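Local structure of SusD family protein (Bacteroides uniformis, 7KV1) at residues 191-196 and 239-244. The protein probably binds beta-glucan at the cell surface of a gut bacterium, as a SusD-like glycan-binding protein that captures polysaccharide for uptake. Sequence-based numbering, arbitrary orientation.
With EDO (1,2-ethanediol), chain D.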
loop_
_atom_site.group_PDB
_atom_site.type_symbol
_atom_site.label_atom_id
_atom_site.label_comp_id
_atom_site.label_asym_id
_atom_site.label_seq_id
_atom_site.Cartn_x
_atom_site.Cartn_y
_atom_site.Cartn_z
ATOM N N GLU A 191 12.168 -7.096 15.385
ATOM C CA GLU A 191 12.333 -5.731 15.915
ATOM C C GLU A 191 11.083 -4.886 15.689
ATOM O O GLU A 191 10.601 -4.241 16.654
ATOM C CB GLU A 191 13.453 -5.007 15.186
ATOM C CG GLU A 191 14.787 -5.461 15.652
ATOM C CD GLU A 191 15.272 -4.685 16.842
ATOM O OE1 GLU A 191 14.428 -4.060 17.512
ATOM O OE2 GLU A 191 16.493 -4.716 17.059
ATOM N N LEU A 192 10.644 -4.799 14.447
ATOM C CA LEU A 192 9.536 -3.897 14.066
ATOM C C LEU A 192 8.273 -4.251 14.847
ATOM O O LEU A 192 7.602 -3.321 15.314
ATOM C CB LEU A 192 9.233 -4.022 12.577
ATOM C CG LEU A 192 10.019 -3.120 11.651
ATOM C CD1 LEU A 192 9.312 -3.061 10.305
ATOM C CD2 LEU A 192 10.181 -1.728 12.264
ATOM N N ILE A 193 7.970 -5.541 14.935
ATOM C CA ILE A 193 6.691 -6.018 15.540
ATOM C C ILE A 193 6.766 -5.807 17.059
ATOM O O ILE A 193 5.728 -5.394 17.642
ATOM C CB ILE A 193 6.359 -7.464 15.110
ATOM C CG1 ILE A 193 4.867 -7.744 15.248
ATOM C CG2 ILE A 193 7.199 -8.487 15.886
ATOM C CD1 ILE A 193 3.993 -6.932 14.271
ATOM N N ALA A 194 7.950 -5.925 17.668
ATOM C CA ALA A 194 8.191 -5.575 19.095
ATOM C C ALA A 194 7.959 -4.082 19.298
ATOM O O ALA A 194 7.240 -3.727 20.233
ATOM C CB ALA A 194 9.579 -5.975 19.581
ATOM N N GLU A 195 8.502 -3.248 18.425
ATOM C CA GLU A 195 8.371 -1.779 18.507
ATOM C C GLU A 195 6.879 -1.427 18.380
ATOM O O GLU A 195 6.353 -0.630 19.228
ATOM C CB GLU A 195 9.334 -1.125 17.502
ATOM C CG GLU A 195 9.199 0.382 17.330
ATOM C CD GLU A 195 9.545 1.269 18.533
ATOM O OE1 GLU A 195 9.872 0.727 19.591
ATOM O OE2 GLU A 195 9.428 2.504 18.422
ATOM N N LEU A 196 6.166 -2.050 17.444
ATOM C CA LEU A 196 4.740 -1.724 17.198
ATOM C C LEU A 196 3.905 -2.174 18.407
ATOM O O LEU A 196 3.013 -1.444 18.817
ATOM C CB LEU A 196 4.291 -2.399 15.903
ATOM C CG LEU A 196 2.868 -2.080 15.463
ATOM C CD1 LEU A 196 2.602 -0.591 15.472
ATOM C CD2 LEU A 196 2.600 -2.700 14.088
ATOM N N GLU A 239 -1.162 -6.408 9.001
ATOM C CA GLU A 239 -0.415 -6.490 7.732
ATOM C C GLU A 239 0.911 -7.198 7.961
ATOM O O GLU A 239 1.225 -8.131 7.202
ATOM C CB GLU A 239 -0.166 -5.086 7.173
ATOM C CG GLU A 239 0.673 -5.127 5.909
ATOM C CD GLU A 239 0.806 -3.771 5.275
ATOM O OE1 GLU A 239 -0.251 -3.089 5.125
ATOM O OE2 GLU A 239 1.947 -3.409 4.947
ATOM N N MET A 240 1.663 -6.779 8.977
ATOM C CA MET A 240 3.007 -7.340 9.191
ATOM C C MET A 240 2.905 -8.794 9.641
ATOM O O MET A 240 3.681 -9.632 9.137
ATOM C CB MET A 240 3.758 -6.521 10.237
ATOM C CG MET A 240 4.137 -5.177 9.705
ATOM S SD MET A 240 5.203 -4.249 10.839
ATOM C CE MET A 240 6.504 -5.428 11.212
ATOM N N VAL A 241 2.033 -9.077 10.614
ATOM C CA VAL A 241 1.867 -10.462 11.119
ATOM C C VAL A 241 1.495 -11.357 9.915
ATOM O O VAL A 241 2.096 -12.445 9.718
ATOM C CB VAL A 241 0.800 -10.461 12.230
ATOM C CG1 VAL A 241 0.294 -11.856 12.512
ATOM C CG2 VAL A 241 1.332 -9.835 13.505
ATOM N N MET A 242 0.570 -10.912 9.074
ATOM C CA MET A 242 0.129 -11.778 7.944
ATOM C C MET A 242 1.285 -11.950 6.937
ATOM O O MET A 242 1.474 -13.046 6.387
ATOM C CB MET A 242 -1.136 -11.185 7.319
ATOM C CG MET A 242 -2.334 -11.229 8.303
ATOM S SD MET A 242 -3.718 -10.197 7.762
ATOM C CE MET A 242 -4.481 -11.320 6.589
ATOM N N TYR A 243 2.043 -10.896 6.669
ATOM C CA TYR A 243 3.095 -10.946 5.631
ATOM C C TYR A 243 4.190 -11.885 6.127
ATOM O O TYR A 243 4.801 -12.538 5.345
ATOM C CB TYR A 243 3.662 -9.564 5.290
ATOM C CG TYR A 243 4.441 -9.619 4.001
ATOM C CD1 TYR A 243 3.791 -9.745 2.790
ATOM C CD2 TYR A 243 5.835 -9.562 3.977
ATOM C CE1 TYR A 243 4.493 -9.867 1.605
ATOM C CE2 TYR A 243 6.554 -9.633 2.798
ATOM C CZ TYR A 243 5.876 -9.791 1.596
ATOM O OH TYR A 243 6.563 -9.907 0.419
ATOM N N GLN A 244 4.429 -11.926 7.429
ATOM C CA GLN A 244 5.463 -12.806 8.026
ATOM C C GLN A 244 4.960 -14.246 8.113
ATOM O O GLN A 244 5.814 -15.102 8.332
ATOM C CB GLN A 244 5.822 -12.314 9.439
ATOM C CG GLN A 244 6.962 -13.028 10.143
ATOM C CD GLN A 244 8.287 -12.992 9.431
ATOM O OE1 GLN A 244 8.470 -12.325 8.405
ATOM N NE2 GLN A 244 9.218 -13.772 9.970
HETATM C C1 EDO D . 4.482 -1.845 2.635
HETATM O O1 EDO D . 4.818 -0.466 2.616
HETATM C C2 EDO D . 3.072 -2.098 2.257
HETATM O O2 EDO D . 2.156 -1.499 3.173
#
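M240 takes part in three of the four side-chain contacts between helices 185-201 and 230-244, meeting L192, I193 and L196. Its CG lies anti to the carbonyl carbon (chi1 -71°), and a bend at chi3 (51°) turns the methyl into the opposing helix, where CE meets L192 CB at 3.4 Å, tighter than usual carbon contact. L192 crosses this chain at about a right angle, its CD1 lying 3.8 Å from M240 CE. I193 runs past M240 in the opposite direction; its CD1 ends 4.1 Å from M240 CB and 4.0 Å from V241 CG2, while L196 CD2 grazes M240 SD more loosely. No hydrogen bond links the two segments. E239 takes no part in this packing: its OE2 accepts a 2.6 Å hydrogen bond from O2 of the ethanediol and another from N157, and OE1 pairs with Y406. An alanine here would remove the carboxylate and these bonds, and would probably leave helix 230-244 less firmly tied to helix 138-162. Y156 and N157 of that helix pack on L192 and M240. The axes of segments 191-196 and 239-244 approach to 10.9 Å, their N-to-C directions 154° apart, near antiparallel, consistent with the tetratricopeptide-like helical scaffold of SusD proteins.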